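PDB 5U5O: LPXTG-motif cell wall anchor domain protein from Mobiluncus mulieris, which is part of a giant cell-wall-anchored bacterial adhesin, here two Ig-like domains of it with intramolecular covalent cross-links, and probably serves cell attachment. Local coordinates for residues A[43-48]-A[138-143]; A[99-104]-A[120-125]; A[178-183]-A[192-197]. All coordinates share one frame; numbering follows the deposited sequence.

Contact 1 of 3, residues A[43-48]-A[138-143]; sequences TYAIAG and TEVTPK
Val140 presses one methyl, CG2, onto the outward face of strand 43-48, between the two alanines whose CB atoms lie on that face. CG2 is 4.0 Å from CB of Ala45 and 4.2 Å from CB of Ala47, while those two CB atoms stand 6.8 Å apart on alternate residues of the strand. The valine therefore bridges them, above the intervening Ile46, whose own side chain is turned to the other side of the sheet. The backbone O of Ile46 is a more distant neighbour, 4.5 Å from CG2 of Val140. The chi1 torsion of Val140 (177°) puts CG1 opposite the backbone N and brings CG2 beside that N, the branch that meets both alanines.

The axes of the 43-48 and 140-142 segments approach to 8.8 Å, with their directions 116° apart. That angle is far from antiparallel, and the contact is purely apolar, without hydrogen bonds between the segments. Ala45 and Ala47 instead bond through their backbones to Trp127 and Gln125 of strand 118-127. Trp127, Tyr132 and Val135 also pack against Val140, and a salt bridge from Glu139 to Lys65 ties the same turn to strand 64-71.

Strands 132-135 and 140-142 form a small antiparallel beta hairpin. Laid across the outer face of a larger sheet, with one hydrophobic residue seated on alanines, it is an appendage to the Ig-like beta sandwich of the T-Q ester bond domain.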
loop_
_atom_site.group_PDB
_atom_site.type_symbol
_atom_site.label_atom_id
_atom_site.label_comp_id
_atom_site.label_asym_id
_atom_site.label_seq_id
_atom_site.Cartn_x
_atom_site.Cartn_y
_atom_site.Cartn_z
ATOM N N THR A 43 38.764 -7.685 0.903
ATOM C CA THR A 43 37.521 -8.218 1.428
ATOM C C THR A 43 36.830 -7.172 2.282
ATOM O O THR A 43 37.295 -6.830 3.348
ATOM C CB THR A 43 37.732 -9.505 2.246
ATOM O OG1 THR A 43 38.345 -10.476 1.400
ATOM C CG2 THR A 43 36.382 -10.044 2.773
ATOM N N TYR A 44 35.688 -6.710 1.799
ATOM C CA TYR A 44 34.863 -5.713 2.458
ATOM C C TYR A 44 33.672 -6.406 3.109
ATOM O O TYR A 44 33.300 -7.545 2.731
ATOM C CB TYR A 44 34.306 -4.737 1.424
ATOM C CG TYR A 44 35.381 -3.958 0.711
ATOM C CD1 TYR A 44 36.073 -4.499 -0.357
ATOM C CD2 TYR A 44 35.669 -2.642 1.064
ATOM C CE1 TYR A 44 37.075 -3.785 -1.014
ATOM C CE2 TYR A 44 36.650 -1.918 0.395
ATOM C CZ TYR A 44 37.342 -2.491 -0.645
ATOM O OH TYR A 44 38.354 -1.827 -1.321
ATOM N N ALA A 45 33.078 -5.747 4.094
ATOM C CA ALA A 45 31.759 -6.151 4.595
ATOM C C ALA A 45 30.753 -5.132 4.105
ATOM O O ALA A 45 30.998 -3.923 4.087
ATOM C CB ALA A 45 31.729 -6.231 6.115
ATOM N N ILE A 46 29.589 -5.641 3.712
ATOM C CA ILE A 46 28.450 -4.822 3.334
ATOM C C ILE A 46 27.248 -5.129 4.205
ATOM O O ILE A 46 27.035 -6.304 4.590
ATOM C CB ILE A 46 28.111 -4.921 1.824
ATOM C CG1 ILE A 46 27.942 -6.372 1.362
ATOM C CG2 ILE A 46 29.188 -4.168 1.030
ATOM C CD1 ILE A 46 27.387 -6.465 -0.040
ATOM N N ALA A 47 26.444 -4.121 4.494
ATOM C CA ALA A 47 25.182 -4.322 5.240
ATOM C C ALA A 47 24.116 -3.509 4.598
ATOM O O ALA A 47 24.350 -2.359 4.162
ATOM C CB ALA A 47 25.350 -3.891 6.682
ATOM N N GLY A 48 22.922 -4.082 4.561
ATOM C CA GLY A 48 21.737 -3.407 4.084
ATOM C C GLY A 48 20.616 -3.483 5.111
ATOM O O GLY A 48 20.517 -4.465 5.872
ATOM N N THR A 138 22.977 -10.425 9.748
ATOM C CA THR A 138 22.160 -9.217 9.865
ATOM C C THR A 138 22.928 -7.910 10.078
ATOM O O THR A 138 22.463 -6.879 9.621
ATOM C CB THR A 138 21.106 -9.353 10.994
ATOM O OG1 THR A 138 21.761 -9.644 12.236
ATOM C CG2 THR A 138 20.078 -10.455 10.680
ATOM N N GLU A 139 24.060 -7.941 10.791
ATOM C CA GLU A 139 24.759 -6.719 11.201
ATOM C C GLU A 139 26.261 -6.900 11.142
ATOM O O GLU A 139 26.765 -8.020 11.255
ATOM C CB GLU A 139 24.392 -6.348 12.637
ATOM C CG GLU A 139 22.918 -6.091 12.886
ATOM C CD GLU A 139 22.648 -5.625 14.302
ATOM O OE1 GLU A 139 23.228 -6.207 15.247
ATOM O OE2 GLU A 139 21.857 -4.676 14.474
ATOM N N VAL A 140 26.951 -5.780 10.952
ATOM C CA VAL A 140 28.391 -5.686 11.124
ATOM C C VAL A 140 28.640 -5.093 12.511
ATOM O O VAL A 140 28.068 -4.054 12.857
ATOM C CB VAL A 140 29.011 -4.775 10.040
ATOM C CG1 VAL A 140 30.516 -4.603 10.247
ATOM C CG2 VAL A 140 28.730 -5.319 8.638
ATOM N N THR A 141 29.495 -5.749 13.292
ATOM C CA THR A 141 29.918 -5.241 14.598
ATOM C C THR A 141 31.198 -4.431 14.390
ATOM O O THR A 141 32.174 -4.968 13.866
ATOM C CB THR A 141 30.210 -6.393 15.580
ATOM O OG1 THR A 141 29.077 -7.263 15.631
ATOM C CG2 THR A 141 30.501 -5.868 16.990
ATOM N N PRO A 142 31.204 -3.143 14.797
ATOM C CA PRO A 142 32.444 -2.372 14.669
ATOM C C PRO A 142 33.506 -2.751 15.699
ATOM O O PRO A 142 33.228 -3.481 16.658
ATOM C CB PRO A 142 31.986 -0.929 14.898
ATOM C CG PRO A 142 30.752 -1.040 15.718
ATOM C CD PRO A 142 30.091 -2.318 15.300
ATOM N N LYS A 143 34.717 -2.255 15.475
ATOM C CA LYS A 143 35.785 -2.311 16.467
ATOM C C LYS A 143 35.704 -1.019 17.253
ATOM O O LYS A 143 36.211 0.013 16.808
ATOM C CB LYS A 143 37.144 -2.435 15.799
ATOM C CG LYS A 143 37.320 -3.730 15.039
ATOM C CD LYS A 143 38.773 -3.962 14.698
ATOM C CE LYS A 143 38.953 -5.296 14.009
ATOM N NZ LYS A 143 40.348 -5.457 13.528
#

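Contact 2 of 3, residues A[99-104]-A[120-125]; sequences MDLTVK and LVVYEQ
Met99 reaches from strand 94-104 across the interior to the carboxylate of Glu124 on strand 118-127. Its CB points into the gap but stays 5.6 Å from Glu124 OE2. At CG the chain comes within 4.2 Å of OE2, and SD makes the closest approach, 3.3 Å from that oxygen and 3.9 Å from OE1. The last torsion bends the thioether (chi3 54°), which brings CE back to 4.0 Å from OE2. Sulfur and methyl thus both lie against one oxygen, a van der Waals and weakly polar contact.

Glu124 comes from the opposite direction. Its CG lies opposite the backbone N (chi1 -163°) and the chain folds at chi2 (80°), carrying the carboxylate inward although its CB starts out beside the gap. Asp31 of strand 26-36 brings a second acidic group close to OE1, so two acids lie side by side in a buried layer.

Two residues along each strand, the contact turns wholly apolar: Leu101 CD1 touches both methyls of Val122, at 3.9 Å from CG2 and 4.0 Å from CG1. Each strand keeps its backbone bonds within its own sheet, Met99 and Leu101 with Asp31 and Ile29 and Val121 with Tyr51, and side chains alone span the gap. Two sheets meeting face to face through such inward-pointing residues are the core of an Ig-like beta sandwich, here that of the T-Q ester bond domain.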
loop_
_atom_site.group_PDB
_atom_site.type_symbol
_atom_site.label_atom_id
_atom_site.label_comp_id
_atom_site.label_asym_id
_atom_site.label_seq_id
_atom_site.Cartn_x
_atom_site.Cartn_y
_atom_site.Cartn_z
ATOM N N MET A 99 22.263 -8.570 -2.276
ATOM C CA MET A 99 21.778 -9.193 -1.046
ATOM C C MET A 99 20.255 -9.123 -1.046
ATOM O O MET A 99 19.668 -8.283 -1.722
ATOM C CB MET A 99 22.350 -8.559 0.224
ATOM C CG MET A 99 22.656 -7.055 0.138
ATOM S SD MET A 99 22.944 -6.275 1.748
ATOM C CE MET A 99 24.246 -7.330 2.402
ATOM N N ASP A 100 19.624 -10.045 -0.320
ATOM C CA ASP A 100 18.174 -10.063 -0.176
ATOM C C ASP A 100 17.741 -9.477 1.153
ATOM O O ASP A 100 18.357 -9.739 2.185
ATOM C CB ASP A 100 17.661 -11.499 -0.245
ATOM C CG ASP A 100 17.694 -12.083 -1.647
ATOM O OD1 ASP A 100 17.804 -11.357 -2.655
ATOM O OD2 ASP A 100 17.470 -13.320 -1.734
ATOM N N LEU A 101 16.665 -8.691 1.121
ATOM C CA LEU A 101 16.036 -8.141 2.320
ATOM C C LEU A 101 14.570 -8.591 2.325
ATOM O O LEU A 101 13.775 -8.143 1.492
ATOM C CB LEU A 101 16.138 -6.610 2.320
ATOM C CG LEU A 101 17.557 -6.046 2.480
ATOM C CD1 LEU A 101 17.585 -4.570 2.121
ATOM C CD2 LEU A 101 18.053 -6.261 3.901
ATOM N N THR A 102 14.232 -9.488 3.246
ATOM C CA THR A 102 12.922 -10.116 3.259
ATOM C C THR A 102 12.089 -9.545 4.387
ATOM O O THR A 102 12.495 -9.543 5.546
ATOM C CB THR A 102 13.078 -11.639 3.333
ATOM O OG1 THR A 102 13.749 -12.074 2.144
ATOM C CG2 THR A 102 11.739 -12.331 3.414
ATOM N N VAL A 103 10.905 -9.059 4.027
ATOM C CA VAL A 103 9.980 -8.448 4.973
ATOM C C VAL A 103 8.679 -9.246 5.022
ATOM O O VAL A 103 8.114 -9.619 3.986
ATOM C CB VAL A 103 9.744 -6.944 4.645
ATOM C CG1 VAL A 103 9.271 -6.726 3.217
ATOM C CG2 VAL A 103 8.808 -6.298 5.650
ATOM N N LYS A 104 8.217 -9.506 6.242
ATOM C CA LYS A 104 6.939 -10.171 6.455
ATOM C C LYS A 104 5.811 -9.213 6.100
ATOM O O LYS A 104 5.830 -8.057 6.507
ATOM C CB LYS A 104 6.794 -10.625 7.907
ATOM C CG LYS A 104 7.781 -11.712 8.309
ATOM C CD LYS A 104 7.541 -12.203 9.731
ATOM C CE LYS A 104 7.807 -11.111 10.758
ATOM N NZ LYS A 104 7.906 -11.631 12.148
ATOM N N LEU A 120 8.973 2.507 1.004
ATOM C CA LEU A 120 10.139 1.848 1.598
ATOM C C LEU A 120 11.450 2.324 0.979
ATOM O O LEU A 120 11.484 2.747 -0.168
ATOM C CB LEU A 120 10.038 0.335 1.408
ATOM C CG LEU A 120 8.723 -0.308 1.842
ATOM C CD1 LEU A 120 8.730 -1.806 1.565
ATOM C CD2 LEU A 120 8.449 -0.076 3.319
ATOM N N VAL A 121 12.531 2.136 1.718
ATOM C CA VAL A 121 13.848 2.511 1.211
ATOM C C VAL A 121 14.915 1.617 1.833
ATOM O O VAL A 121 14.836 1.271 3.006
ATOM C CB VAL A 121 14.117 4.029 1.425
ATOM C CG1 VAL A 121 14.168 4.357 2.913
ATOM C CG2 VAL A 121 15.374 4.488 0.686
ATOM N N VAL A 122 15.919 1.290 1.018
ATOM C CA VAL A 122 17.083 0.498 1.412
ATOM C C VAL A 122 18.250 1.450 1.737
ATOM O O VAL A 122 18.503 2.421 0.997
ATOM C CB VAL A 122 17.522 -0.406 0.264
ATOM C CG1 VAL A 122 18.858 -1.082 0.546
ATOM C CG2 VAL A 122 16.440 -1.446 0.028
ATOM N N TYR A 123 18.890 1.211 2.876
ATOM C CA TYR A 123 20.141 1.868 3.297
ATOM C C TYR A 123 21.236 0.821 3.183
ATOM O O TYR A 123 20.984 -0.380 3.350
ATOM C CB TYR A 123 19.985 2.304 4.747
ATOM C CG TYR A 123 19.292 3.651 4.960
ATOM C CD1 TYR A 123 18.411 4.202 4.020
ATOM C CD2 TYR A 123 19.559 4.392 6.116
ATOM C CE1 TYR A 123 17.812 5.442 4.232
ATOM C CE2 TYR A 123 18.959 5.624 6.334
ATOM C CZ TYR A 123 18.092 6.142 5.392
ATOM O OH TYR A 123 17.510 7.366 5.628
ATOM N N GLU A 124 22.472 1.272 2.905
ATOM C CA GLU A 124 23.611 0.356 2.733
ATOM C C GLU A 124 24.869 0.978 3.323
ATOM O O GLU A 124 25.061 2.217 3.263
ATOM C CB GLU A 124 23.874 0.055 1.254
ATOM C CG GLU A 124 24.748 -1.168 0.997
ATOM C CD GLU A 124 23.974 -2.481 1.105
ATOM O OE1 GLU A 124 22.721 -2.464 1.112
ATOM O OE2 GLU A 124 24.636 -3.526 1.227
ATOM N N GLN A 125 25.710 0.146 3.916
ATOM C CA GLN A 125 27.032 0.596 4.370
ATOM C C GLN A 125 28.100 -0.356 3.876
ATOM O O GLN A 125 27.876 -1.590 3.741
ATOM C CB GLN A 125 27.093 0.729 5.890
ATOM C CG GLN A 125 25.971 1.567 6.498
ATOM C CD GLN A 125 24.671 0.764 6.662
ATOM O OE1 GLN A 125 24.703 -0.376 7.107
ATOM N NE2 GLN A 125 23.539 1.350 6.272
#

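Contact 3 of 3, residues A[178-183]-A[192-197]; sequences TGWEDA and ASYKFT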
loop_
_atom_site.group_PDB
_atom_site.type_symbol
_atom_site.label_atom_id
_atom_site.label_comp_id
_atom_site.label_asym_id
_atom_site.label_seq_id
_atom_site.Cartn_x
_atom_site.Cartn_y
_atom_site.Cartn_z
ATOM N N THR A 178 -40.783 -0.238 -4.642
ATOM C CA THR A 178 -42.041 -0.993 -4.723
ATOM C C THR A 178 -43.090 -0.221 -3.961
ATOM O O THR A 178 -42.792 0.564 -3.073
ATOM C CB THR A 178 -41.901 -2.420 -4.136
ATOM O OG1 THR A 178 -41.552 -2.348 -2.752
ATOM C CG2 THR A 178 -40.878 -3.218 -4.892
ATOM N N GLY A 179 -44.365 -0.496 -4.287
ATOM C CA GLY A 179 -45.463 0.059 -3.514
ATOM C C GLY A 179 -45.899 1.481 -3.816
ATOM O O GLY A 179 -46.693 2.038 -3.065
ATOM N N TRP A 180 -45.397 2.070 -4.898
ATOM C CA TRP A 180 -45.771 3.442 -5.290
ATOM C C TRP A 180 -47.284 3.565 -5.468
ATOM O O TRP A 180 -47.923 2.634 -5.996
ATOM C CB TRP A 180 -45.084 3.833 -6.602
ATOM C CG TRP A 180 -45.150 5.285 -6.897
ATOM C CD1 TRP A 180 -46.067 5.937 -7.649
ATOM C CD2 TRP A 180 -44.208 6.275 -6.473
ATOM N NE1 TRP A 180 -45.798 7.275 -7.691
ATOM C CE2 TRP A 180 -44.651 7.507 -6.981
ATOM C CE3 TRP A 180 -43.044 6.247 -5.685
ATOM C CZ2 TRP A 180 -43.959 8.703 -6.744
ATOM C CZ3 TRP A 180 -42.358 7.430 -5.446
ATOM C CH2 TRP A 180 -42.814 8.639 -5.977
ATOM N N GLU A 181 -47.896 4.660 -5.040
ATOM C CA GLU A 181 -49.342 4.879 -5.251
ATOM C C GLU A 181 -49.540 6.321 -5.744
ATOM O O GLU A 181 -49.246 7.277 -5.015
ATOM C CB GLU A 181 -50.126 4.651 -3.959
ATOM C CG GLU A 181 -51.622 4.968 -4.030
ATOM C CD GLU A 181 -52.311 4.447 -5.281
ATOM O OE1 GLU A 181 -52.265 3.215 -5.511
ATOM O OE2 GLU A 181 -52.900 5.283 -6.019
ATOM N N ASP A 182 -50.022 6.468 -6.977
ATOM C CA ASP A 182 -50.246 7.801 -7.576
ATOM C C ASP A 182 -51.194 8.667 -6.742
ATOM O O ASP A 182 -51.084 9.873 -6.768
ATOM C CB ASP A 182 -50.867 7.682 -8.975
ATOM C CG ASP A 182 -49.990 6.973 -9.960
ATOM O OD1 ASP A 182 -48.776 6.863 -9.750
ATOM O OD2 ASP A 182 -50.515 6.528 -11.000
ATOM N N ALA A 183 -52.153 8.076 -6.028
ATOM C CA ALA A 183 -53.080 8.887 -5.224
ATOM C C ALA A 183 -52.385 9.713 -4.169
ATOM O O ALA A 183 -52.857 10.781 -3.826
ATOM C CB ALA A 183 -54.150 8.026 -4.570
ATOM N N ALA A 192 -38.800 10.873 -9.098
ATOM C CA ALA A 192 -38.447 10.817 -7.697
ATOM C C ALA A 192 -36.928 10.667 -7.586
ATOM O O ALA A 192 -36.305 9.927 -8.352
ATOM C CB ALA A 192 -39.145 9.654 -7.009
ATOM N N SER A 193 -36.354 11.401 -6.637
ATOM C CA SER A 193 -34.921 11.468 -6.449
ATOM C C SER A 193 -34.562 11.125 -5.016
ATOM O O SER A 193 -35.049 11.764 -4.094
ATOM C CB SER A 193 -34.470 12.882 -6.768
ATOM O OG SER A 193 -33.110 13.094 -6.478
ATOM N N TYR A 194 -33.764 10.079 -4.839
ATOM C CA TYR A 194 -33.490 9.512 -3.533
ATOM C C TYR A 194 -32.056 9.844 -3.129
ATOM O O TYR A 194 -31.109 9.505 -3.838
ATOM C CB TYR A 194 -33.739 7.996 -3.578
ATOM C CG TYR A 194 -35.167 7.622 -4.039
ATOM C CD1 TYR A 194 -36.237 7.714 -3.155
ATOM C CD2 TYR A 194 -35.431 7.327 -5.369
ATOM C CE1 TYR A 194 -37.531 7.396 -3.562
ATOM C CE2 TYR A 194 -36.742 6.971 -5.780
ATOM C CZ TYR A 194 -37.768 7.078 -4.867
ATOM O OH TYR A 194 -39.095 6.759 -5.204
ATOM N N LYS A 195 -31.936 10.495 -1.984
ATOM C CA LYS A 195 -30.651 11.041 -1.553
ATOM C C LYS A 195 -29.922 10.077 -0.647
ATOM O O LYS A 195 -30.497 9.578 0.326
ATOM C CB LYS A 195 -30.851 12.347 -0.815
ATOM C CG LYS A 195 -29.555 12.983 -0.361
ATOM C CD LYS A 195 -29.823 14.212 0.479
ATOM C CE LYS A 195 -28.566 14.715 1.175
ATOM N NZ LYS A 195 -28.828 16.010 1.864
ATOM N N PHE A 196 -28.640 9.858 -0.946
ATOM C CA PHE A 196 -27.797 8.963 -0.196
ATOM C C PHE A 196 -26.493 9.637 0.200
ATOM O O PHE A 196 -25.981 10.532 -0.497
ATOM C CB PHE A 196 -27.450 7.722 -1.002
ATOM C CG PHE A 196 -28.608 6.782 -1.145
ATOM C CD1 PHE A 196 -28.840 5.803 -0.195
ATOM C CD2 PHE A 196 -29.472 6.896 -2.217
ATOM C CE1 PHE A 196 -29.921 4.936 -0.320
ATOM C CE2 PHE A 196 -30.567 6.044 -2.341
ATOM C CZ PHE A 196 -30.765 5.053 -1.396
ATOM N N THR A 197 -25.957 9.173 1.318
ATOM C CA THR A 197 -24.610 9.509 1.766
ATOM C C THR A 197 -23.880 8.231 2.078
ATOM O O THR A 197 -24.385 7.396 2.850
ATOM C CB THR A 197 -24.657 10.420 3.002
ATOM O OG1 THR A 197 -25.475 11.547 2.704
ATOM C CG2 THR A 197 -23.288 10.903 3.391
#
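The chain leaves the end of strand 150-178 at Thr178 and turns through Gly179, whose left-handed backbone (phi 82°, psi 10°) breaks the extended run. Trp180 and the residues after it follow as a loop, while 192-197 runs extended along strand 193-200. The two backbones stay well apart, with CA of Trp180 and CA of Ala192, the nearest pair, separated by 10.7 Å.

The indole of Trp180 fills that distance. With chi1 at -166°, CG is set opposite the backbone N, and the six-membered part of the ring is carried toward the strand. Its outer corner does the touching: CH2 is 3.9 Å from CB of Ala192, and CZ3 is 3.3 Å from OH of Tyr194. Both partners approach the ring obliquely, and it is the tyrosine hydroxyl, not its ring, that makes the closest approach. At the other end of the indole, Asp182 OD1 lies at the edge, in the ring plane. Within the loop, the backbone N of Ala183 donates to Glu181 OE2 (2.9 Å), a nearly straight bond on the anti side of the carboxylate and somewhat out of its plane.

Ala185 and Arg189, further along the same loop, pack on Trp180. Tyr194 touches Val177 of strand 150-178 and Asn288 and Phe290 of strand 281-291, and makes a cation-pi contact with Lys175. The tryptophan thus joins the loop to one end of the DUF5979 beta sandwich, where strand 193-200 runs between 205-212 and 226-232.

Contacts 1 and 2 belong to the same domain and meet at one sheet, where strands 43-52 and 118-127 are neighbours. Gly48 of contact 1 packs there on Met99 and Glu124 of contact 2. Contact 2 lies on the inner face of that sheet, in the core, and mixes a carboxylate and a thioether with aliphatic groups; contact 1 lies on its outer face, yet largely buried under the small hairpin, and rests on methyl groups. Contact 3 sits in the other domain, about 58 Å from contact 2 and 71 Å from contact 1 between centres. There a partly exposed tryptophan from a loop meets a buried alanine and tyrosine at a strand, rather than joining two strands or sheets.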